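PDB 6KI3: probable AP endonuclease from African swine fever virus, which probably cleaves the DNA backbone on the 5' side of abasic sites with the help of three zinc ions and also removes mismatched 3' ends as a proofreading exonuclease. Local coordinates for residues Leu15-Gly20 against Thr27-Asn32; Cys21-Ile26 against Gln62-Val67; Leu146-Asn151 against Ile179-Asp184; Ile220-Asn225 against Val263-Arg268. One frame throughout, in Å; residues are numbered along the deposited sequence.

Contact 1. Residues Leu15-Gly20 against Thr27-Asn32; sequences LWSDSG and TNSIAN
CB of Trp16 packs on Ser29 CB at 3.7 Å, and its indole CZ3 comes within 3.9 Å of Asn32 O, while Phe36 meets the ring edge-to-face. The backbone O of Trp16 accepts a short, straight bond from Asn32 ND2 (2.7 Å, 169°); the donor lies almost along the Trp16 C=O axis, and Trp16 O lies in the plane of the Asn32 amide. Ser17 OG rests 3.2 Å from Ser29 CB but has its polar partner in Cys25 O. This is the first beta-alpha connection of the TIM barrel, between strand 6-10 and helix 25-39, so the loop is bound back onto the helix it leads into. Asp18 carries the most bonds. Its N-H points to Asn28 OD1 at 2.8 Å, in the carbonyl plane, and Asn28 ND2 answers with 2.9 Å to Asp18 OD2, coming from above a carboxylate turned 64° from the amide. With CG anti to the backbone N (chi1 168°), Asn28 presents both ends of its amide to Asp18. One turn on, Asn32 ND2 adds a weak bond of 3.3 Å to the same Asp18 OD2. Beyond it, Ser19 OG is hydrogen-bonded to a phosphate of the bound DNA.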
# COMPACT_ATOMS: atom_id res chain seq x y z
N LEU A 15 -11.63 14.39 0.33
CA LEU A 15 -11.64 14.68 -1.10
C LEU A 15 -12.62 13.81 -1.88
O LEU A 15 -12.72 13.97 -3.10
CB LEU A 15 -10.24 14.50 -1.69
CG LEU A 15 -9.19 15.41 -1.06
CD1 LEU A 15 -7.78 15.09 -1.56
CD2 LEU A 15 -9.56 16.85 -1.35
N TRP A 16 -13.36 12.93 -1.21
CA TRP A 16 -14.23 12.01 -1.94
C TRP A 16 -15.64 11.95 -1.34
O TRP A 16 -16.61 11.76 -2.08
CB TRP A 16 -13.62 10.61 -1.97
CG TRP A 16 -12.40 10.51 -2.84
CD1 TRP A 16 -11.10 10.50 -2.43
CD2 TRP A 16 -12.37 10.42 -4.27
NE1 TRP A 16 -10.26 10.40 -3.52
CE2 TRP A 16 -11.02 10.35 -4.66
CE3 TRP A 16 -13.36 10.38 -5.26
CZ2 TRP A 16 -10.63 10.25 -5.99
CZ3 TRP A 16 -12.98 10.28 -6.58
CH2 TRP A 16 -11.62 10.22 -6.94
N SER A 17 -15.76 12.12 -0.03
CA SER A 17 -17.06 12.01 0.61
C SER A 17 -17.92 13.23 0.30
O SER A 17 -17.43 14.36 0.26
CB SER A 17 -16.92 11.85 2.12
OG SER A 17 -16.29 10.62 2.45
N ASP A 18 -19.20 12.99 0.07
CA ASP A 18 -20.16 14.08 -0.08
C ASP A 18 -20.38 14.76 1.26
O ASP A 18 -20.19 14.17 2.33
CB ASP A 18 -21.49 13.55 -0.61
CG ASP A 18 -21.38 13.00 -2.01
OD1 ASP A 18 -20.81 13.68 -2.88
OD2 ASP A 18 -21.87 11.87 -2.25
N SER A 19 -20.79 16.02 1.20
CA SER A 19 -21.21 16.71 2.41
C SER A 19 -22.47 16.06 2.96
O SER A 19 -23.37 15.67 2.21
CB SER A 19 -21.46 18.19 2.13
OG SER A 19 -22.36 18.35 1.05
N GLY A 20 -22.53 15.91 4.28
CA GLY A 20 -23.65 15.23 4.89
C GLY A 20 -23.66 13.74 4.66
O GLY A 20 -24.74 13.15 4.50
N THR A 27 -17.99 4.36 2.81
CA THR A 27 -18.64 3.72 1.67
C THR A 27 -19.10 4.75 0.65
O THR A 27 -19.01 4.52 -0.56
CB THR A 27 -19.82 2.88 2.15
OG1 THR A 27 -19.41 2.05 3.24
CG2 THR A 27 -20.34 2.00 1.02
N ASN A 28 -19.59 5.90 1.12
CA ASN A 28 -19.98 6.97 0.21
C ASN A 28 -18.78 7.47 -0.59
O ASN A 28 -18.90 7.72 -1.79
CB ASN A 28 -20.62 8.12 1.00
CG ASN A 28 -20.79 9.38 0.17
OD1 ASN A 28 -19.95 10.28 0.21
ND2 ASN A 28 -21.88 9.45 -0.59
N SER A 29 -17.63 7.62 0.07
CA SER A 29 -16.43 8.07 -0.63
C SER A 29 -16.00 7.04 -1.68
O SER A 29 -15.61 7.41 -2.80
CB SER A 29 -15.31 8.33 0.37
OG SER A 29 -14.96 7.14 1.06
N ILE A 30 -16.05 5.76 -1.33
CA ILE A 30 -15.69 4.71 -2.28
C ILE A 30 -16.68 4.69 -3.45
O ILE A 30 -16.29 4.44 -4.60
CB ILE A 30 -15.61 3.35 -1.56
CG1 ILE A 30 -14.40 3.32 -0.64
CG2 ILE A 30 -15.56 2.20 -2.56
CD1 ILE A 30 -14.28 2.05 0.16
N ALA A 31 -17.95 4.96 -3.17
CA ALA A 31 -18.95 5.03 -4.24
C ALA A 31 -18.59 6.12 -5.24
O ALA A 31 -18.63 5.90 -6.46
CB ALA A 31 -20.34 5.27 -3.65
N ASN A 32 -18.24 7.31 -4.75
CA ASN A 32 -17.82 8.38 -5.65
C ASN A 32 -16.50 8.04 -6.33
O ASN A 32 -16.29 8.38 -7.50
CB ASN A 32 -17.69 9.69 -4.87
CG ASN A 32 -18.99 10.11 -4.21
OD1 ASN A 32 -20.07 9.68 -4.62
ND2 ASN A 32 -18.89 10.94 -3.18

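Contact 2. Residues Cys21-Ile26 against Gln62-Val67; sequences CTTTCI and QEDDKV
Two donors, both from within the turn, grip the carbonyl O of Cys21: Thr22 OG1 at 2.7 Å, side-on and well off the C=O axis, and Thr24 N at 3.1 Å, which closes a type II' turn. The Cys21 SG-Cys25 SG disulfide, 2.0 Å long, spans the same turn and ties it to the helix start. Across the contact Asp65 does the holding. Its OD2 turns its syn lone pair to Ile26 N (2.8 Å, 156°), and Cys25 N, 3.2 Å from OD2, lies at too poor an angle to bond; OD1 is hydrogen-bonded to Thr27 OG1. Thr24, at the N-cap position, makes no capping bond with its side chain; the Asp65 carboxylate, whose charge the helix end would probably favour, meets the first turn from the neighbouring helix. An uncommon chi1 of -142° carries it there. Farther out, one water links Thr23 OG1 (3.0 Å) to Asp64 N, from which it accepts at 2.9 Å, and Thr24 CG2 packs on Asp64 CB at 3.8 Å. The contact joins the N-terminal ends of helices 25-39 and 63-76, successive outer helices of the TIM barrel with strand 46-49 between them in the chain.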
# COMPACT_ATOMS: atom_id res chain seq x y z
N CYS A 21 -22.49 13.11 4.61
CA CYS A 21 -22.42 11.66 4.51
C CYS A 21 -22.79 10.97 5.81
O CYS A 21 -23.00 9.75 5.81
CB CYS A 21 -21.02 11.22 4.05
SG CYS A 21 -19.66 11.87 5.05
N THR A 22 -22.86 11.72 6.91
CA THR A 22 -23.35 11.24 8.21
C THR A 22 -22.67 9.96 8.66
O THR A 22 -21.51 9.98 9.10
CB THR A 22 -24.87 11.03 8.17
OG1 THR A 22 -25.17 9.83 7.44
CG2 THR A 22 -25.56 12.21 7.49
N THR A 23 -23.37 8.84 8.53
CA THR A 23 -22.97 7.58 9.16
C THR A 23 -22.29 6.61 8.20
O THR A 23 -21.81 5.56 8.66
CB THR A 23 -24.20 6.90 9.78
OG1 THR A 23 -23.80 5.66 10.38
CG2 THR A 23 -25.25 6.63 8.72
N THR A 24 -22.24 6.91 6.91
CA THR A 24 -21.70 6.00 5.90
C THR A 24 -20.69 6.72 5.01
O THR A 24 -20.74 6.64 3.78
CB THR A 24 -22.82 5.40 5.05
OG1 THR A 24 -23.55 6.46 4.42
CG2 THR A 24 -23.77 4.58 5.91
N CYS A 25 -19.74 7.42 5.63
CA CYS A 25 -18.87 8.31 4.86
C CYS A 25 -17.82 7.55 4.07
O CYS A 25 -17.47 7.96 2.95
CB CYS A 25 -18.21 9.32 5.80
SG CYS A 25 -19.39 10.49 6.51
N ILE A 26 -17.29 6.45 4.61
CA ILE A 26 -16.26 5.70 3.89
C ILE A 26 -16.85 5.04 2.65
O ILE A 26 -16.29 5.13 1.55
CB ILE A 26 -15.59 4.67 4.81
CG1 ILE A 26 -14.94 5.36 6.01
CG2 ILE A 26 -14.56 3.85 4.04
CD1 ILE A 26 -14.27 4.41 6.98
N GLN A 62 -18.02 3.62 11.32
CA GLN A 62 -19.19 3.44 12.17
C GLN A 62 -20.03 2.26 11.68
O GLN A 62 -19.77 1.67 10.63
CB GLN A 62 -20.02 4.73 12.22
CG GLN A 62 -19.18 5.99 12.34
CD GLN A 62 -19.75 7.00 13.32
OE1 GLN A 62 -19.39 7.02 14.50
NE2 GLN A 62 -20.66 7.85 12.83
N GLU A 63 -21.05 1.92 12.47
CA GLU A 63 -21.80 0.67 12.26
C GLU A 63 -22.46 0.63 10.89
O GLU A 63 -22.26 -0.32 10.13
CB GLU A 63 -22.84 0.50 13.37
N ASP A 64 -23.26 1.65 10.57
CA ASP A 64 -23.91 1.68 9.26
C ASP A 64 -22.88 1.65 8.13
O ASP A 64 -23.11 1.04 7.08
CB ASP A 64 -24.79 2.92 9.13
CG ASP A 64 -25.93 2.93 10.12
OD1 ASP A 64 -26.32 1.84 10.60
OD2 ASP A 64 -26.45 4.03 10.42
N ASP A 65 -21.74 2.31 8.34
CA ASP A 65 -20.67 2.27 7.35
C ASP A 65 -20.12 0.86 7.19
O ASP A 65 -19.82 0.43 6.07
CB ASP A 65 -19.55 3.24 7.75
CG ASP A 65 -18.96 3.96 6.57
OD1 ASP A 65 -19.28 3.60 5.42
OD2 ASP A 65 -18.16 4.90 6.79
N LYS A 66 -20.00 0.12 8.29
CA LYS A 66 -19.46 -1.23 8.23
C LYS A 66 -20.38 -2.16 7.44
O LYS A 66 -19.90 -3.06 6.73
CB LYS A 66 -19.23 -1.77 9.64
CG LYS A 66 -18.16 -1.01 10.41
CD LYS A 66 -18.17 -1.35 11.89
CE LYS A 66 -17.71 -2.77 12.15
NZ LYS A 66 -17.41 -2.99 13.59
N VAL A 67 -21.69 -1.97 7.55
CA VAL A 67 -22.63 -2.82 6.83
C VAL A 67 -22.66 -2.46 5.35
O VAL A 67 -22.65 -3.34 4.48
CB VAL A 67 -24.03 -2.73 7.46
CG1 VAL A 67 -25.03 -3.56 6.67
CG2 VAL A 67 -23.98 -3.19 8.91
O HOH W 1 -23.77 3.60 12.61

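Contact 3. Residues Leu146-Asn151 against Ile179-Asp184; sequences LETPHN and IGLCID. With ZN (zinc ion), chain J; ZN (zinc ion), chain K; nucleotides of chain C; nucleotides of chain D.
Backbone donors and acceptors alternate between the two parallel strands. Leu146 N bonds Gly180 O at 2.9 Å, Cys182 N returns to Leu146 O at 2.8 Å, and Thr148 N reaches Cys182 O at 3.0 Å. Where the pairing ends, a side chain takes over: Thr148 OG1 accepts from Asp184 N at 3.0 Å, and Thr148 O is bonded to His187 ND1. Intervening residues look the other way: Glu147 is bonded to Leu119, Leu181 to His219 and Met221, and Ile183 to Met221. This is the beta-alpha-beta crossover 143-147, 161-174, 179-184 of the TIM barrel, with Leu146 and Leu181 packed against its helix and Glu147 and Cys182 on the inner face. The extended Glu147 spans two zinc ions, with OE1 2.1 Å from the zinc of chain J and OE2 2.1 Å from that of chain K. Asp184 lies alongside, its carboxylate within 2° of coplanar, and its OD2 binds the chain J zinc at 2.1 Å, which brings it within 2.8 Å of Glu147 OE1. Asp184 OD1 caps the following helix and accepts from Asn225 ND2. His223 and Glu276 also hold the first zinc, His83 and His120 the second, and the 5'-phosphate of the abasic-site analogue in chain C binds both.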
# COMPACT_ATOMS: atom_id res chain seq x y z
N LEU A 146 3.39 -5.81 5.56
CA LEU A 146 4.49 -5.01 6.09
C LEU A 146 5.05 -4.13 4.97
O LEU A 146 5.51 -4.65 3.95
CB LEU A 146 5.58 -5.91 6.68
CG LEU A 146 5.12 -6.84 7.80
CD1 LEU A 146 6.30 -7.61 8.37
CD2 LEU A 146 4.41 -6.05 8.90
N GLU A 147 5.00 -2.82 5.17
CA GLU A 147 5.39 -1.87 4.13
C GLU A 147 6.87 -1.52 4.23
O GLU A 147 7.41 -1.37 5.33
CB GLU A 147 4.54 -0.60 4.22
CG GLU A 147 4.84 0.41 3.12
CD GLU A 147 3.91 1.61 3.16
OE1 GLU A 147 4.12 2.55 2.36
OE2 GLU A 147 2.97 1.62 3.99
N THR A 148 7.51 -1.41 3.07
CA THR A 148 8.89 -0.95 3.01
C THR A 148 8.98 0.48 3.54
O THR A 148 8.32 1.38 3.00
CB THR A 148 9.41 -1.01 1.57
OG1 THR A 148 8.55 -0.23 0.72
CG2 THR A 148 9.43 -2.44 1.07
N PRO A 149 9.76 0.73 4.60
CA PRO A 149 9.83 2.08 5.15
C PRO A 149 10.85 2.96 4.45
O PRO A 149 11.42 2.57 3.43
CB PRO A 149 10.21 1.83 6.61
CG PRO A 149 11.06 0.60 6.54
CD PRO A 149 10.50 -0.25 5.42
N HIS A 150 11.09 4.14 5.01
CA HIS A 150 12.08 5.07 4.46
C HIS A 150 12.87 5.67 5.61
O HIS A 150 12.29 6.21 6.56
CB HIS A 150 11.40 6.17 3.64
CG HIS A 150 10.40 6.98 4.41
ND1 HIS A 150 10.75 8.11 5.12
CD2 HIS A 150 9.07 6.81 4.60
CE1 HIS A 150 9.67 8.61 5.70
NE2 HIS A 150 8.64 7.84 5.40
N ASN A 151 14.20 5.57 5.53
CA ASN A 151 15.08 6.26 6.46
C ASN A 151 16.45 6.40 5.82
O ASN A 151 16.71 5.85 4.74
CB ASN A 151 15.17 5.53 7.82
CG ASN A 151 15.95 4.23 7.75
OD1 ASN A 151 17.16 4.22 7.55
ND2 ASN A 151 15.25 3.12 7.94
N ILE A 179 0.99 -13.13 6.86
CA ILE A 179 1.89 -11.98 6.77
C ILE A 179 2.22 -11.75 5.31
O ILE A 179 2.52 -12.70 4.57
CB ILE A 179 3.16 -12.21 7.60
CG1 ILE A 179 2.80 -12.48 9.06
CG2 ILE A 179 4.09 -11.00 7.50
CD1 ILE A 179 2.21 -11.29 9.78
N GLY A 180 2.14 -10.49 4.88
CA GLY A 180 2.44 -10.13 3.51
C GLY A 180 3.45 -8.99 3.45
O GLY A 180 3.91 -8.49 4.48
N LEU A 181 3.79 -8.61 2.22
CA LEU A 181 4.75 -7.55 1.95
C LEU A 181 4.09 -6.48 1.11
O LEU A 181 3.42 -6.79 0.12
CB LEU A 181 5.99 -8.11 1.24
CG LEU A 181 6.94 -7.08 0.62
CD1 LEU A 181 7.62 -6.25 1.70
CD2 LEU A 181 7.97 -7.76 -0.26
N CYS A 182 4.29 -5.22 1.50
CA CYS A 182 3.84 -4.07 0.72
C CYS A 182 5.07 -3.31 0.26
O CYS A 182 5.84 -2.81 1.08
CB CYS A 182 2.92 -3.17 1.53
SG CYS A 182 2.30 -1.74 0.61
N ILE A 183 5.26 -3.23 -1.06
CA ILE A 183 6.42 -2.57 -1.65
C ILE A 183 5.99 -1.18 -2.09
O ILE A 183 5.26 -1.02 -3.07
CB ILE A 183 6.99 -3.38 -2.82
CG1 ILE A 183 7.47 -4.75 -2.34
CG2 ILE A 183 8.12 -2.62 -3.49
CD1 ILE A 183 7.92 -5.66 -3.45
N ASP A 184 6.45 -0.16 -1.36
CA ASP A 184 6.21 1.23 -1.71
C ASP A 184 7.43 1.72 -2.48
O ASP A 184 8.52 1.85 -1.92
CB ASP A 184 5.96 2.08 -0.47
CG ASP A 184 5.36 3.44 -0.80
OD1 ASP A 184 5.85 4.10 -1.73
OD2 ASP A 184 4.38 3.84 -0.12
ZN ZN J . 2.73 3.72 1.21
ZN ZN K . 2.10 3.54 4.34
O5' 3DR C 1 1.66 7.06 2.59
P 3DR C 1 3.00 6.35 3.14
OP1 3DR C 1 2.52 5.52 4.30
OP2 3DR C 1 3.48 5.55 1.95
OP3 3DR C 1 3.90 7.50 3.54
C2' 3DR C 1 -2.66 7.91 2.72
C5' 3DR C 1 0.68 7.58 3.49
C4' 3DR C 1 -0.30 8.42 2.68
O4' 3DR C 1 -0.64 7.71 1.49
C1' 3DR C 1 -2.06 7.58 1.36
C3' 3DR C 1 -1.58 8.69 3.45
O3' 3DR C 1 -1.89 10.08 3.36
P DC D 13 16.10 8.95 9.51
OP1 DC D 13 16.82 8.36 8.37
OP2 DC D 13 16.64 8.79 10.88
O5' DC D 13 15.89 10.51 9.25
C5' DC D 13 15.43 10.96 7.98
C4' DC D 13 14.94 12.40 8.05
O4' DC D 13 13.87 12.49 9.01
C3' DC D 13 15.97 13.40 8.53
O3' DC D 13 16.77 13.84 7.44
C2' DC D 13 15.10 14.53 9.08
C1' DC D 13 13.82 13.81 9.52
N1 DC D 13 13.65 13.75 11.00
C2 DC D 13 12.81 14.67 11.64
O2 DC D 13 12.22 15.52 10.96
N3 DC D 13 12.65 14.60 12.99
C4 DC D 13 13.30 13.67 13.68
N4 DC D 13 13.12 13.64 15.01
C5 DC D 13 14.16 12.72 13.05
C6 DC D 13 14.31 12.80 11.73

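Contact 4. Residues Ile220-Asn225 against Val263-Arg268; sequences IMFHLN and VEYITR. With ZN (zinc ion), chain J.
Two first torsions bring the aromatic rings together: Phe222 holds CG anti to its carbonyl carbon (chi1 -76°), reaching out from the strand, and Tyr265 holds CG anti to its backbone N (chi1 170°), reaching back from the helix. The side chains cross at about a right angle and meet rim to rim, with Phe222 CE1 3.3 Å from Tyr265 CE1. Ring centroids are 5.5 Å apart and the planes 73° from each other, yet neither ring lies over the face of the other, so the pair is not a T-shaped stack. Beyond it, the phenol OH of Tyr265 comes within 3.4 Å of Ile220 CD1. Ile266 slides past Phe222 in the opposite direction, CG1 lying 3.6 Å from Phe222 CD1, and its CD1 meets Leu224 CD2 tip to tip at 3.8 Å. Helix 258-269 packs in this way on the outside of barrel strand 220-227, with the axes of strand 220-223 and helix 263-268 10.2 Å apart at their closest. On the opposite face of the strand, His223 turns inward and binds the chain J zinc through ND1 at 2.3 Å, while its NE2 is hydrogen-bonded to Gln48 OE1, which probably helps to fix the imidazole. The chemistry is therefore divided by strand alternation: dispersion and ring contacts seat the helix outside, and metal coordination is kept for the barrel interior.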
# COMPACT_ATOMS: atom_id res chain seq x y z
N ILE A 220 1.98 -10.27 -1.86
CA ILE A 220 2.72 -9.06 -2.19
C ILE A 220 1.76 -8.05 -2.81
O ILE A 220 1.02 -8.38 -3.74
CB ILE A 220 3.89 -9.35 -3.16
CG1 ILE A 220 4.95 -10.22 -2.47
CG2 ILE A 220 4.51 -8.06 -3.66
CD1 ILE A 220 6.17 -10.49 -3.33
N MET A 221 1.77 -6.83 -2.28
CA MET A 221 1.02 -5.71 -2.83
C MET A 221 1.97 -4.54 -3.06
O MET A 221 3.10 -4.53 -2.56
CB MET A 221 -0.13 -5.29 -1.91
CG MET A 221 0.31 -4.64 -0.61
SD MET A 221 -1.07 -3.97 0.32
CE MET A 221 -1.54 -2.58 -0.72
N PHE A 222 1.51 -3.55 -3.81
CA PHE A 222 2.36 -2.45 -4.25
C PHE A 222 1.71 -1.10 -4.01
O PHE A 222 0.50 -0.94 -4.19
CB PHE A 222 2.72 -2.59 -5.73
CG PHE A 222 3.75 -3.64 -6.00
CD1 PHE A 222 3.38 -4.95 -6.23
CD2 PHE A 222 5.10 -3.31 -6.02
CE1 PHE A 222 4.34 -5.91 -6.48
CE2 PHE A 222 6.06 -4.27 -6.27
CZ PHE A 222 5.68 -5.57 -6.50
N HIS A 223 2.54 -0.14 -3.62
CA HIS A 223 2.20 1.28 -3.62
C HIS A 223 2.97 1.93 -4.76
O HIS A 223 4.19 2.10 -4.67
CB HIS A 223 2.53 1.94 -2.29
CG HIS A 223 1.63 1.54 -1.16
ND1 HIS A 223 1.93 1.79 0.16
CD2 HIS A 223 0.43 0.90 -1.16
CE1 HIS A 223 0.96 1.33 0.92
NE2 HIS A 223 0.04 0.79 0.15
N LEU A 224 2.28 2.27 -5.85
CA LEU A 224 2.91 2.84 -7.04
C LEU A 224 3.01 4.35 -6.85
O LEU A 224 2.10 5.10 -7.19
CB LEU A 224 2.13 2.48 -8.29
CG LEU A 224 2.02 0.99 -8.63
CD1 LEU A 224 1.43 0.80 -10.02
CD2 LEU A 224 3.37 0.31 -8.52
N ASN A 225 4.14 4.79 -6.30
CA ASN A 225 4.36 6.20 -6.00
C ASN A 225 5.69 6.65 -6.58
O ASN A 225 6.73 6.02 -6.34
CB ASN A 225 4.35 6.46 -4.49
CG ASN A 225 3.06 6.03 -3.83
OD1 ASN A 225 1.98 6.13 -4.41
ND2 ASN A 225 3.16 5.54 -2.60
N VAL A 263 4.84 -2.64 -13.51
CA VAL A 263 3.51 -2.93 -14.02
C VAL A 263 3.45 -4.34 -14.60
O VAL A 263 2.44 -5.04 -14.46
CB VAL A 263 3.10 -1.87 -15.06
CG1 VAL A 263 1.77 -2.23 -15.70
CG2 VAL A 263 3.02 -0.50 -14.41
N GLU A 264 4.53 -4.79 -15.24
CA GLU A 264 4.54 -6.13 -15.82
C GLU A 264 4.54 -7.20 -14.74
O GLU A 264 3.88 -8.24 -14.89
CB GLU A 264 5.76 -6.29 -16.74
CG GLU A 264 5.64 -5.54 -18.06
CD GLU A 264 6.87 -5.70 -18.93
OE1 GLU A 264 7.98 -5.81 -18.38
OE2 GLU A 264 6.73 -5.73 -20.18
N TYR A 265 5.27 -6.98 -13.64
CA TYR A 265 5.25 -7.94 -12.54
C TYR A 265 3.89 -7.96 -11.86
O TYR A 265 3.38 -9.03 -11.51
CB TYR A 265 6.35 -7.61 -11.54
CG TYR A 265 6.28 -8.39 -10.24
CD1 TYR A 265 5.53 -7.92 -9.17
CD2 TYR A 265 6.95 -9.59 -10.09
CE1 TYR A 265 5.46 -8.63 -7.99
CE2 TYR A 265 6.88 -10.31 -8.91
CZ TYR A 265 6.13 -9.82 -7.86
OH TYR A 265 6.06 -10.52 -6.69
N ILE A 266 3.29 -6.78 -11.66
CA ILE A 266 1.96 -6.71 -11.06
C ILE A 266 0.94 -7.41 -11.94
O ILE A 266 0.02 -8.08 -11.45
CB ILE A 266 1.58 -5.24 -10.80
CG1 ILE A 266 2.44 -4.65 -9.68
CG2 ILE A 266 0.10 -5.11 -10.46
CD1 ILE A 266 2.31 -3.16 -9.53
N THR A 267 1.10 -7.29 -13.26
CA THR A 267 0.19 -7.96 -14.19
C THR A 267 0.35 -9.48 -14.12
O THR A 267 -0.63 -10.20 -13.92
CB THR A 267 0.43 -7.46 -15.61
OG1 THR A 267 -0.04 -6.11 -15.73
CG2 THR A 267 -0.29 -8.33 -16.62
N ARG A 268 1.58 -9.97 -14.28
CA ARG A 268 1.82 -11.40 -14.33
C ARG A 268 1.54 -12.11 -13.01
O ARG A 268 1.46 -13.34 -13.00
CB ARG A 268 3.27 -11.68 -14.75
ZN ZN J . 2.73 3.72 1.21

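Contacts 3 and 4 are buried and belong together: strands 179-184 and 220-227 are neighbours in the barrel sheet, joined by backbone bonds such as Leu181 O to Met221 N, and both contacts reach the zinc of chain J. Contacts 1 and 2 are only partly buried, lie at the periphery with centres 10 Å apart, and share helix 25-39, where Thr27 of one meets Asp65 of the other. Chemistry follows place. The outer pair relies on amides, carboxylates, a disulfide and water around a helix start; contact 3 combines sheet bonding with metal ligands, and contact 4 is almost wholly apolar. Contacts 2 and 4 lie on opposite sides of the chain's centre.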